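Local coordinates for protein chinitase A (Streptomyces coelicolor, PDB 3EBV) that probably acts as an endochitinase that binds and hydrolyses chitin, this chain being the family 18 glycosyl hydrolase domain of a longer protein, at residues A[10-13]-A[14-18]; A[188-191]-A[192-196]; A[91-94]-A[95-98]; A[243-246]-A[247-251]. All coordinates share one frame; numbering follows the deposited sequence.

Interaction 1 (A[10-13]-A[14-18]); sequences YWQN and FNNGA
Gln12 and Asn16 meet amide to amide, each lending its NH2 group to the other's carbonyl oxygen. Gln12 NE2 donates to Asn16 OD1 at 2.9 Å, and Asn16 ND2 returns a bond to Gln12 OE1 at 3.0 Å. The two amides are almost perpendicular, 83° apart, so this is not the flat dimer that paired amides can form: each donor arrives above the carbonyl plane of its partner. Gln12 OE1 is also hydrogen-bonded to Ser272 OG, while a weak bond links Gln12 NE2 to Phe14 O (3.5 Å).

Asn16 OD1 is gripped from both faces of its amide, by Gln12 NE2 on one and by Ala18 N (2.9 Å) on the other. The second of these bonds closes an Asx turn. Asn15 OD1 closes another just before it by accepting from Gly17 N, and an inverse gamma turn centred on Asn13 brings Phe14 N to Gln12 O in a weak bond.

The apolar share of the contact is a CH-pi interaction. A chi1 of 57° folds the Phe14 ring back over its own main chain, so that Gln12 CB lies over one face, 4.0 Å from the centroid. The extended Gln12 chain then carries its amide nearly parallel to the ring, 2° apart. Phe14 also touches Trp271.

Such a turn-rich loop leaving strand 6-12 belongs to the carboxyl-end rim of a TIM barrel, the catalytic side in this fold. Consistent with that, Tyr10 OH is hydrogen-bonded to Asp117 OD2, an aspartate of the family's DxxDxDxE sequence motif.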
ATOM      1  N   TYR A  10      -1.533  -0.657   6.913  1.00 10.84           N
ATOM      2  CA  TYR A  10      -0.386   0.121   7.432  1.00  9.96           C
ATOM      3  C   TYR A  10      -0.378   0.104   8.944  1.00 11.10           C
ATOM      4  O   TYR A  10      -1.382   0.488   9.540  1.00 11.53           O
ATOM      5  CB  TYR A  10      -0.443   1.563   6.930  1.00 10.96           C
ATOM      6  CG  TYR A  10      -0.025   1.658   5.481  1.00 10.16           C
ATOM      7  CD1 TYR A  10       1.291   1.994   5.156  1.00 11.33           C
ATOM      8  CD2 TYR A  10      -0.926   1.368   4.436  1.00 11.20           C
ATOM      9  CE1 TYR A  10       1.728   2.053   3.812  1.00 10.76           C
ATOM     10  CE2 TYR A  10      -0.486   1.425   3.099  1.00 12.36           C
ATOM     11  CZ  TYR A  10       0.820   1.759   2.810  1.00 12.13           C
ATOM     12  OH  TYR A  10       1.219   1.791   1.493  1.00 11.92           O
ATOM     13  N   TRP A  11       0.759  -0.333   9.519  1.00 11.12           N
ATOM     14  CA  TRP A  11       0.935  -0.298  10.997  1.00 11.65           C
ATOM     15  C   TRP A  11       1.812   0.886  11.327  1.00 11.26           C
ATOM     16  O   TRP A  11       2.896   1.042  10.751  1.00 12.16           O
ATOM     17  CB  TRP A  11       1.595  -1.596  11.417  1.00 12.36           C
ATOM     18  CG  TRP A  11       1.994  -1.637  12.873  1.00 12.10           C
ATOM     19  CD1 TRP A  11       1.192  -1.992  13.907  1.00 13.13           C
ATOM     20  CD2 TRP A  11       3.280  -1.294  13.432  1.00 13.30           C
ATOM     21  NE1 TRP A  11       1.897  -1.893  15.112  1.00 14.16           N
ATOM     22  CE2 TRP A  11       3.167  -1.474  14.842  1.00 14.18           C
ATOM     23  CE3 TRP A  11       4.488  -0.828  12.903  1.00 15.01           C
ATOM     24  CZ2 TRP A  11       4.247  -1.254  15.720  1.00 14.54           C
ATOM     25  CZ3 TRP A  11       5.566  -0.584  13.784  1.00 13.90           C
ATOM     26  CH2 TRP A  11       5.423  -0.807  15.172  1.00 14.65           C
ATOM     27  N   GLN A  12       1.337   1.748  12.241  1.00 11.64           N
ATOM     28  CA  GLN A  12       2.060   2.991  12.572  1.00 11.63           C
ATOM     29  C   GLN A  12       3.240   2.833  13.525  1.00 13.28           C
ATOM     30  O   GLN A  12       3.058   2.403  14.667  1.00 14.20           O
ATOM     31  CB  GLN A  12       1.130   4.004  13.195  1.00 11.96           C
ATOM     32  CG  GLN A  12      -0.063   4.382  12.258  1.00 11.38           C
ATOM     33  CD  GLN A  12      -1.171   5.163  12.974  1.00 13.68           C
ATOM     34  OE1 GLN A  12      -2.211   5.439  12.398  1.00 12.86           O
ATOM     35  NE2 GLN A  12      -0.917   5.598  14.240  1.00 13.65           N
ATOM     36  N   ASN A  13       4.408   3.239  13.068  1.00 13.98           N
ATOM     37  CA  ASN A  13       5.587   3.360  13.968  1.00 14.35           C
ATOM     38  C   ASN A  13       5.616   4.723  14.629  1.00 15.47           C
ATOM     39  O   ASN A  13       6.661   5.375  14.658  1.00 17.22           O
ATOM     40  CB  ASN A  13       6.872   3.131  13.141  1.00 14.02           C
ATOM     41  CG  ASN A  13       8.130   3.140  14.013  1.00 15.87           C
ATOM     42  OD1 ASN A  13       8.115   2.578  15.096  1.00 15.93           O
ATOM     43  ND2 ASN A  13       9.197   3.759  13.522  1.00 19.51           N
ATOM     44  N   PHE A  14       4.473   5.153  15.158  1.00 14.69           N
ATOM     45  CA  PHE A  14       4.355   6.485  15.757  1.00 14.39           C
ATOM     46  C   PHE A  14       2.978   6.574  16.364  1.00 16.26           C
ATOM     47  O   PHE A  14       2.085   5.792  16.024  1.00 15.15           O
ATOM     48  CB  PHE A  14       4.590   7.619  14.734  1.00 15.53           C
ATOM     49  CG  PHE A  14       3.660   7.561  13.530  1.00 13.92           C
ATOM     50  CD1 PHE A  14       2.435   8.215  13.565  1.00 16.91           C
ATOM     51  CD2 PHE A  14       4.035   6.864  12.390  1.00 15.98           C
ATOM     52  CE1 PHE A  14       1.555   8.143  12.479  1.00 14.24           C
ATOM     53  CE2 PHE A  14       3.171   6.815  11.287  1.00 14.64           C
ATOM     54  CZ  PHE A  14       1.938   7.446  11.337  1.00 14.23           C
ATOM     55  N   ASN A  15       2.786   7.546  17.250  1.00 16.99           N
ATOM     56  CA  ASN A  15       1.499   7.743  17.897  1.00 17.17           C
ATOM     57  C   ASN A  15       0.862   9.015  17.346  1.00 18.40           C
ATOM     58  O   ASN A  15       1.439  10.121  17.467  1.00 18.99           O
ATOM     59  CB  ASN A  15       1.751   7.875  19.427  1.00 18.42           C
ATOM     60  CG  ASN A  15       0.483   8.088  20.231  1.00 22.55           C
ATOM     61  OD1 ASN A  15      -0.603   8.240  19.707  1.00 23.00           O
ATOM     62  ND2 ASN A  15       0.644   8.129  21.554  1.00 29.56           N
ATOM     63  N   ASN A  16      -0.307   8.879  16.700  1.00 16.54           N
ATOM     64  CA  ASN A  16      -1.037  10.019  16.161  1.00 16.68           C
ATOM     65  C   ASN A  16      -2.425  10.163  16.787  1.00 16.30           C
ATOM     66  O   ASN A  16      -3.297  10.820  16.225  1.00 16.07           O
ATOM     67  CB  ASN A  16      -1.208   9.911  14.628  1.00 16.35           C
ATOM     68  CG  ASN A  16      -1.982   8.644  14.227  1.00 15.94           C
ATOM     69  OD1 ASN A  16      -2.453   7.913  15.102  1.00 13.78           O
ATOM     70  ND2 ASN A  16      -2.088   8.375  12.911  1.00 15.65           N
ATOM     71  N   GLY A  17      -2.608   9.561  17.952  1.00 16.63           N
ATOM     72  CA  GLY A  17      -3.909   9.589  18.588  1.00 16.17           C
ATOM     73  C   GLY A  17      -4.730   8.330  18.333  1.00 16.00           C
ATOM     74  O   GLY A  17      -5.703   8.075  19.047  1.00 16.34           O
ATOM     75  N   ALA A  18      -4.354   7.553  17.302  1.00 13.97           N
ATOM     76  CA  ALA A  18      -5.010   6.251  17.087  1.00 13.87           C
ATOM     77  C   ALA A  18      -4.609   5.249  18.165  1.00 13.38           C
ATOM     78  O   ALA A  18      -3.679   5.473  18.958  1.00 14.33           O
ATOM     79  CB  ALA A  18      -4.638   5.701  15.680  1.00 12.81           C
TER

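Interaction 2 (A[188-191]-A[192-196]); sequences GCDG and KVYAQ
Tyr194 OH donates a short hydrogen bond, 2.6 Å, to Asp190 OD2, which accepts it on its syn lone pair, the one on the side of the other carboxylate oxygen. The two side chains face each other and the carboxylate meets the ring at its edge, the planes being only 12° apart. The other oxygen, OD1, accepts from Lys192 N at 3.0 Å, but from above the carboxylate plane. Lys192 lays its aliphatic chain across the same group, with CG 3.6 Å from Asp190 OD2.

Behind this first shell stands a type I beta turn from Gly188 to Gly191, within the hairpin that joins strands 186-187 and 193-194. Gly188 N donates to Lys192 O at 2.8 Å and also lies at the edge of the Tyr194 ring; a CB at Gly188 would clash with Tyr194 CE2. Further out, the Cys189-Cys207 disulfide fastens the turn to helix 199-210, and Phe256 touches both Asp190 and Tyr194.

Without the carboxylate, as with an alanine at Asp190, the Tyr194 hydroxyl and the Lys192 amide are likely to lose this acceptor, and the ring would probably be less firmly held. With two donors on its carboxylate and Lys192 NZ 5.1 Å from OD2, Asp190 is likely to be stabilised as the anion.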
ATOM      1  N   GLY A 188     -12.095   9.018 -14.622  1.00 10.11           N
ATOM      2  CA  GLY A 188     -12.056   7.569 -14.699  1.00  9.75           C
ATOM      3  C   GLY A 188     -11.587   7.088 -16.062  1.00 10.07           C
ATOM      4  O   GLY A 188     -11.228   7.911 -16.933  1.00 10.89           O
ATOM      5  N   CYS A 189     -11.564   5.759 -16.255  1.00 10.04           N
ATOM      6  CA  CYS A 189     -11.048   5.260 -17.544  1.00 10.92           C
ATOM      7  C   CYS A 189     -11.950   5.618 -18.726  1.00 11.45           C
ATOM      8  O   CYS A 189     -11.542   5.527 -19.895  1.00 13.61           O
ATOM      9  CB  CYS A 189     -10.857   3.746 -17.506  1.00 12.14           C
ATOM     10  SG  CYS A 189     -12.445   2.898 -17.263  1.00 12.59           S
ATOM     11  N   ASP A 190     -13.178   6.042 -18.416  1.00 11.19           N
ATOM     12  CA  ASP A 190     -14.134   6.499 -19.439  1.00 10.78           C
ATOM     13  C   ASP A 190     -14.029   7.999 -19.736  1.00 10.82           C
ATOM     14  O   ASP A 190     -14.828   8.533 -20.567  1.00 13.02           O
ATOM     15  CB  ASP A 190     -15.554   6.180 -18.969  1.00 11.09           C
ATOM     16  CG  ASP A 190     -15.919   6.856 -17.637  1.00 12.05           C
ATOM     17  OD1 ASP A 190     -15.053   7.548 -17.055  1.00 11.03           O
ATOM     18  OD2 ASP A 190     -17.057   6.639 -17.141  1.00 12.06           O
ATOM     19  N   GLY A 191     -13.094   8.696 -19.097  1.00 11.33           N
ATOM     20  CA  GLY A 191     -12.901  10.123 -19.327  1.00 11.31           C
ATOM     21  C   GLY A 191     -13.878  11.021 -18.592  1.00 11.17           C
ATOM     22  O   GLY A 191     -13.836  12.237 -18.774  1.00 13.50           O
ATOM     23  N   LYS A 192     -14.660  10.442 -17.680  1.00 10.96           N
ATOM     24  CA  LYS A 192     -15.654  11.226 -16.899  1.00 10.47           C
ATOM     25  C   LYS A 192     -15.101  11.563 -15.521  1.00 11.54           C
ATOM     26  O   LYS A 192     -14.226  10.855 -15.027  1.00 11.58           O
ATOM     27  CB  LYS A 192     -16.974  10.454 -16.772  1.00 10.09           C
ATOM     28  CG  LYS A 192     -17.634  10.066 -18.098  1.00 10.43           C
ATOM     29  CD  LYS A 192     -19.064   9.549 -17.883  1.00 11.23           C
ATOM     30  CE  LYS A 192     -19.762   9.477 -19.224  1.00 12.44           C
ATOM     31  NZ  LYS A 192     -21.177   8.897 -19.078  1.00 14.23           N
ATOM     32  N   VAL A 193     -15.629  12.610 -14.898  1.00 10.08           N
ATOM     33  CA  VAL A 193     -15.145  13.081 -13.588  1.00  9.81           C
ATOM     34  C   VAL A 193     -15.883  12.367 -12.473  1.00 10.85           C
ATOM     35  O   VAL A 193     -17.140  12.320 -12.441  1.00 10.60           O
ATOM     36  CB  VAL A 193     -15.391  14.617 -13.451  1.00 10.94           C
ATOM     37  CG1 VAL A 193     -15.018  15.098 -12.046  1.00 11.69           C
ATOM     38  CG2 VAL A 193     -14.628  15.379 -14.529  1.00 12.89           C
ATOM     39  N   TYR A 194     -15.116  11.826 -11.537  1.00  9.87           N
ATOM     40  CA  TYR A 194     -15.654  11.138 -10.371  1.00  9.63           C
ATOM     41  C   TYR A 194     -15.092  11.756  -9.098  1.00  9.27           C
ATOM     42  O   TYR A 194     -14.013  12.378  -9.096  1.00 10.76           O
ATOM     43  CB  TYR A 194     -15.305   9.620 -10.397  1.00  9.65           C
ATOM     44  CG  TYR A 194     -15.979   8.931 -11.572  1.00  8.54           C
ATOM     45  CD1 TYR A 194     -17.290   8.497 -11.441  1.00  9.43           C
ATOM     46  CD2 TYR A 194     -15.320   8.769 -12.812  1.00 10.51           C
ATOM     47  CE1 TYR A 194     -17.953   7.888 -12.517  1.00  9.81           C
ATOM     48  CE2 TYR A 194     -15.976   8.166 -13.894  1.00 10.14           C
ATOM     49  CZ  TYR A 194     -17.305   7.730 -13.715  1.00  9.71           C
ATOM     50  OH  TYR A 194     -18.012   7.124 -14.770  1.00 10.54           O
ATOM     51  N   ALA A 195     -15.838  11.558  -8.023  1.00  8.63           N
ATOM     52  CA  ALA A 195     -15.495  12.132  -6.715  1.00  9.13           C
ATOM     53  C   ALA A 195     -15.226  11.067  -5.672  1.00  9.83           C
ATOM     54  O   ALA A 195     -15.898  10.008  -5.664  1.00  9.78           O
ATOM     55  CB  ALA A 195     -16.649  12.996  -6.231  1.00 10.55           C
ATOM     56  N   GLN A 196     -14.282  11.352  -4.764  1.00 10.15           N
ATOM     57  CA  GLN A 196     -13.971  10.398  -3.699  1.00  9.95           C
ATOM     58  C   GLN A 196     -15.192  10.102  -2.826  1.00 10.41           C
ATOM     59  O   GLN A 196     -16.114  10.925  -2.736  1.00 11.06           O
ATOM     60  CB  GLN A 196     -12.753  10.826  -2.846  1.00 10.07           C
ATOM     61  CG  GLN A 196     -13.108  11.991  -1.930  1.00  9.78           C
ATOM     62  CD  GLN A 196     -11.919  12.509  -1.174  1.00 11.57           C
ATOM     63  OE1 GLN A 196     -10.887  11.844  -1.131  1.00 11.08           O
ATOM     64  NE2 GLN A 196     -12.035  13.713  -0.615  1.00 13.18           N
TER

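Interaction 3 (A[91-94]-A[95-98]); sequences VNSS and ASAT
Ser96 turns back from the first turn of helix 94-111 onto Ser93, the N-cap residue. Its CB packs 3.3 Å from Ser93 OG. Beyond it, a chi1 of 62° tucks the hydroxyl back over its own backbone, facing the incoming loop. There OG makes two clear hydrogen bonds. One is to Ser93 OG at 2.7 Å, a bond in which either hydroxyl may donate; the other is with the backbone, Asn92 N donating to Ser96 OG at 2.9 Å with an angle of 148°. One small side chain thus joins the N-cap to the residue before it, and replacing Ser96 by an alanine is likely to leave the Asn92 amide without this acceptor and the Ser93 hydroxyl freer to rotate.

The helical bonds start alongside, Ala97 N donating to Ser93 O at 2.9 Å and Thr98 N to Ser94 O. A turn apart, Ser94 OG and Thr98 OG1 are bridged by a water, 2.8 and 2.7 Å from them respectively, and Ser94 OG is also hydrogen-bonded to Gln131 NE2. On the buried side, Val91 CG1 rests 3.8 Å from Ala97 CA.

The loop from strand 77-84 enters helix 94-111 beside helix 126-140, whose Met129 and Ala132 touch Val91 while Gln131 and Ala132 touch Ala97.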
ATOM      1  N   VAL A  91      14.785   9.978  -4.796  1.00 15.49           N
ATOM      2  CA  VAL A  91      15.533   8.998  -5.607  1.00 14.95           C
ATOM      3  C   VAL A  91      15.518   9.569  -7.031  1.00 15.12           C
ATOM      4  O   VAL A  91      14.559   9.366  -7.804  1.00 14.38           O
ATOM      5  CB  VAL A  91      14.939   7.578  -5.506  1.00 14.25           C
ATOM      6  CG1 VAL A  91      15.722   6.583  -6.375  1.00 13.71           C
ATOM      7  CG2 VAL A  91      14.960   7.090  -4.047  1.00 14.73           C
ATOM      8  N   ASN A  92      16.544  10.358  -7.339  1.00 15.24           N
ATOM      9  CA  ASN A  92      16.550  11.148  -8.563  1.00 15.76           C
ATOM     10  C   ASN A  92      17.955  11.225  -9.192  1.00 15.68           C
ATOM     11  O   ASN A  92      18.272  12.166  -9.911  1.00 16.77           O
ATOM     12  CB  ASN A  92      16.006  12.538  -8.278  1.00 15.72           C
ATOM     13  CG  ASN A  92      16.774  13.252  -7.184  1.00 19.93           C
ATOM     14  OD1 ASN A  92      17.856  12.818  -6.770  1.00 19.31           O
ATOM     15  ND2 ASN A  92      16.203  14.363  -6.692  1.00 23.94           N
ATOM     16  N   SER A  93      18.774  10.211  -8.932  1.00 14.87           N
ATOM     17  CA  SER A  93      20.126  10.142  -9.522  1.00 14.62           C
ATOM     18  C   SER A  93      20.571   8.693  -9.400  1.00 14.19           C
ATOM     19  O   SER A  93      19.957   7.892  -8.688  1.00 14.79           O
ATOM     20  CB  SER A  93      21.094  11.023  -8.742  1.00 15.19           C
ATOM     21  OG  SER A  93      21.194  10.541  -7.420  1.00 15.67           O
ATOM     22  N   SER A  94      21.676   8.322 -10.074  1.00 14.46           N
ATOM     23  CA  SER A  94      22.208   7.011  -9.903  1.00 13.92           C
ATOM     24  C   SER A  94      22.685   6.756  -8.460  1.00 14.02           C
ATOM     25  O   SER A  94      22.425   5.712  -7.887  1.00 15.24           O
ATOM     26  CB  SER A  94      23.369   6.804 -10.888  1.00 14.02           C
ATOM     27  OG  SER A  94      23.839   5.499 -10.784  1.00 15.32           O
ATOM     28  N   ALA A  95      23.393   7.736  -7.917  1.00 15.68           N
ATOM     29  CA  ALA A  95      23.898   7.596  -6.551  1.00 15.21           C
ATOM     30  C   ALA A  95      22.758   7.394  -5.524  1.00 15.24           C
ATOM     31  O   ALA A  95      22.839   6.489  -4.678  1.00 16.17           O
ATOM     32  CB  ALA A  95      24.754   8.798  -6.176  1.00 16.17           C
ATOM     33  N   SER A  96      21.695   8.195  -5.647  1.00 15.07           N
ATOM     34  CA  SER A  96      20.564   8.072  -4.709  1.00 15.85           C
ATOM     35  C   SER A  96      19.788   6.767  -4.952  1.00 14.87           C
ATOM     36  O   SER A  96      19.300   6.120  -4.007  1.00 14.51           O
ATOM     37  CB  SER A  96      19.670   9.310  -4.729  1.00 15.92           C
ATOM     38  OG  SER A  96      19.052   9.551  -6.023  1.00 17.51           O
ATOM     39  N   ALA A  97      19.682   6.331  -6.216  1.00 14.69           N
ATOM     40  CA  ALA A  97      19.133   4.994  -6.486  1.00 14.05           C
ATOM     41  C   ALA A  97      19.918   3.828  -5.799  1.00 13.98           C
ATOM     42  O   ALA A  97      19.334   2.891  -5.222  1.00 14.26           O
ATOM     43  CB  ALA A  97      19.028   4.763  -8.019  1.00 14.53           C
ATOM     44  N   THR A  98      21.258   3.886  -5.893  1.00 15.12           N
ATOM     45  CA  THR A  98      22.108   2.906  -5.220  1.00 15.41           C
ATOM     46  C   THR A  98      22.004   3.009  -3.686  1.00 14.07           C
ATOM     47  O   THR A  98      21.912   1.986  -3.028  1.00 15.44           O
ATOM     48  CB  THR A  98      23.576   3.087  -5.677  1.00 15.79           C
ATOM     49  OG1 THR A  98      23.623   2.772  -7.063  1.00 18.20           O
ATOM     50  CG2 THR A  98      24.540   2.191  -4.892  1.00 18.04           C
TER
HETATM   51  O   HOH W   1      25.194   4.290  -8.674  1.00 20.94           O

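Interaction 4 (A[243-246]-A[247-251]); sequences ALDC and LTKAT
Leu247 N to Ala243 O (3.0 Å) and Lys249 N to Asp245 O are ordinary helical bonds, after which Ala250, its N still donating to Cys246 O from well above the carbonyl plane, takes up a left-handed conformation with phi 61° and the chain swings back, Thr251 N making only a weak bond to Asp245 O.

Thr248 grips Leu244 O twice. Its backbone N and its hydroxyl reach this oxygen from opposite faces of the carbonyl plane, at 2.9 Å for Thr248 N and 2.8 Å for Thr248 OG1, the hydroxyl curling back over the preceding turn.

All this happens near the far end of helix 237-249, the helix of a beta-alpha-beta crossover in the TIM barrel: in sequence it comes between strands 219-224 and 267-271, which pair in parallel. Leu244 packs on Leu221 of the first strand, and Leu247 on Leu210 of helix 199-210.

On another face, Asp245 and Lys249 extend alongside one another in one direction. The salt bridge from Asp245 OD1 to Lys249 NZ is long, 3.9 Å. A water donates to Asp245 OD2 at 2.7 Å and accepts from Lys249 NZ, but both links to NZ hold for one of two modelled lysine conformers alone and are therefore doubtful. The carboxylate has further partners in His290, at OD1, and Asn252, at OD2. Thr251 returns to the foot of the Asp245 side chain, Thr251 OG1 lying 3.4 Å from Asp245 CB, while Cys246 is tied by a disulfide to Cys253.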
ATOM      1  N   ALA A 243     -17.457  -2.319  -4.664  1.00 10.06           N
ATOM      2  CA  ALA A 243     -16.497  -2.060  -5.727  1.00  9.73           C
ATOM      3  C   ALA A 243     -15.734  -3.346  -6.107  1.00 10.08           C
ATOM      4  O   ALA A 243     -15.437  -3.595  -7.276  1.00 10.07           O
ATOM      5  CB  ALA A 243     -15.499  -0.950  -5.269  1.00 11.07           C
ATOM      6  N   LEU A 244     -15.345  -4.110  -5.085  1.00  9.50           N
ATOM      7  CA  LEU A 244     -14.672  -5.396  -5.339  1.00 10.30           C
ATOM      8  C   LEU A 244     -15.573  -6.315  -6.177  1.00 11.13           C
ATOM      9  O   LEU A 244     -15.079  -6.918  -7.121  1.00 12.01           O
ATOM     10  CB  LEU A 244     -14.304  -6.072  -4.008  1.00 11.39           C
ATOM     11  CG  LEU A 244     -13.198  -5.346  -3.210  1.00 10.89           C
ATOM     12  CD1 LEU A 244     -13.204  -6.016  -1.813  1.00 13.00           C
ATOM     13  CD2 LEU A 244     -11.847  -5.481  -3.894  1.00 10.85           C
ATOM     14  N   ASP A 245     -16.850  -6.386  -5.792  1.00 10.95           N
ATOM     15  CA  ASP A 245     -17.839  -7.199  -6.554  1.00 11.45           C
ATOM     16  C   ASP A 245     -17.931  -6.683  -7.979  1.00 11.74           C
ATOM     17  O   ASP A 245     -18.027  -7.468  -8.936  1.00 11.98           O
ATOM     18  CB  ASP A 245     -19.203  -7.121  -5.897  1.00 11.76           C
ATOM     19  CG  ASP A 245     -19.265  -7.886  -4.583  1.00 12.84           C
ATOM     20  OD1 ASP A 245     -18.295  -8.627  -4.273  1.00 14.36           O
ATOM     21  OD2 ASP A 245     -20.308  -7.715  -3.926  1.00 14.76           O
ATOM     22  N   CYS A 246     -18.003  -5.369  -8.130  1.00 10.19           N
ATOM     23  CA  CYS A 246     -18.214  -4.817  -9.466  1.00 10.53           C
ATOM     24  C   CYS A 246     -17.067  -5.194 -10.397  1.00 10.83           C
ATOM     25  O   CYS A 246     -17.259  -5.679 -11.551  1.00 11.82           O
ATOM     26  CB  CYS A 246     -18.403  -3.304  -9.333  1.00 11.09           C
ATOM     27  SG  CYS A 246     -18.550  -2.411 -10.921  1.00 10.26           S
ATOM     28  N   LEU A 247     -15.842  -5.027  -9.907  1.00  9.64           N
ATOM     29  CA  LEU A 247     -14.657  -5.304 -10.729  1.00 10.00           C
ATOM     30  C   LEU A 247     -14.481  -6.806 -10.953  1.00 10.52           C
ATOM     31  O   LEU A 247     -14.093  -7.197 -12.048  1.00 11.65           O
ATOM     32  CB  LEU A 247     -13.399  -4.750 -10.029  1.00 10.42           C
ATOM     33  CG  LEU A 247     -13.366  -3.204 -10.044  1.00 10.67           C
ATOM     34  CD1 LEU A 247     -12.320  -2.676  -8.984  1.00 10.11           C
ATOM     35  CD2 LEU A 247     -13.012  -2.650 -11.404  1.00  9.85           C
ATOM     36  N   THR A 248     -14.733  -7.629  -9.924  1.00 11.11           N
ATOM     37  CA  THR A 248     -14.402  -9.076 -10.043  1.00 12.12           C
ATOM     38  C   THR A 248     -15.507  -9.911 -10.697  1.00 13.14           C
ATOM     39  O   THR A 248     -15.194 -10.929 -11.319  1.00 14.47           O
ATOM     40  CB  THR A 248     -14.069  -9.709  -8.665  1.00 12.18           C
ATOM     41  OG1 THR A 248     -15.178  -9.610  -7.777  1.00 12.93           O
ATOM     42  CG2 THR A 248     -12.805  -9.030  -8.048  1.00 13.88           C
ATOM     43  N   LYS A 249     -16.757  -9.498 -10.507  1.00 12.07           N
ATOM     44  CA  LYS A 249     -17.853 -10.379 -10.934  0.70 13.44           C
ATOM     45  C   LYS A 249     -19.058  -9.659 -11.510  1.00 13.17           C
ATOM     46  O   LYS A 249     -20.106 -10.297 -11.755  1.00 13.82           O
ATOM     47  CB  LYS A 249     -18.243 -11.336  -9.799  0.70 13.90           C
ATOM     48  CG  LYS A 249     -18.815 -10.659  -8.557  0.70 14.71           C
ATOM     49  CD  LYS A 249     -18.993 -11.711  -7.424  0.70 16.59           C
ATOM     50  CE  LYS A 249     -19.453 -11.093  -6.123  0.70 21.91           C
ATOM     51  NZ  LYS A 249     -19.914 -12.099  -5.072  0.70 22.06           N
ATOM     52  N   ALA A 250     -18.904  -8.367 -11.795  1.00 11.63           N
ATOM     53  CA  ALA A 250     -19.958  -7.589 -12.452  1.00 11.80           C
ATOM     54  C   ALA A 250     -21.243  -7.539 -11.643  1.00 12.50           C
ATOM     55  O   ALA A 250     -22.364  -7.576 -12.178  1.00 14.41           O
ATOM     56  CB  ALA A 250     -20.226  -8.085 -13.906  1.00 12.04           C
ATOM     57  N   THR A 251     -21.125  -7.458 -10.336  1.00 11.13           N
ATOM     58  CA  THR A 251     -22.286  -7.204  -9.508  1.00 11.96           C
ATOM     59  C   THR A 251     -22.044  -5.995  -8.609  1.00 12.57           C
ATOM     60  O   THR A 251     -20.875  -5.661  -8.353  1.00 11.71           O
ATOM     61  CB  THR A 251     -22.656  -8.408  -8.636  1.00 14.65           C
ATOM     62  OG1 THR A 251     -21.605  -8.671  -7.679  1.00 16.49           O
ATOM     63  CG2 THR A 251     -22.848  -9.654  -9.505  1.00 14.34           C
TER
HETATM   64  O   HOH W   2     -20.974 -10.240  -3.147  1.00 24.77           O

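How the interactions relate
Along the chain the contacts come in the order 1, 3, 2, 4, in series, and all belong to the one TIM-barrel domain of family 18. Interaction 1 leaves strand 6-12 of the barrel sheet, whereas interaction 3 opens helix 94-111 and interaction 4 lies toward the end of helix 237-249. Interaction 2 sits in a hairpin outside the main sheet. Interactions 2 and 4 are the nearest pair, centres about 17 Å apart, and helix 199-210 touches both. Interactions 3 and 4 lie on opposite sides of the chain's centre, about 40 Å between centres. No two touch, so each shapes its own loop or helix end around the common barrel.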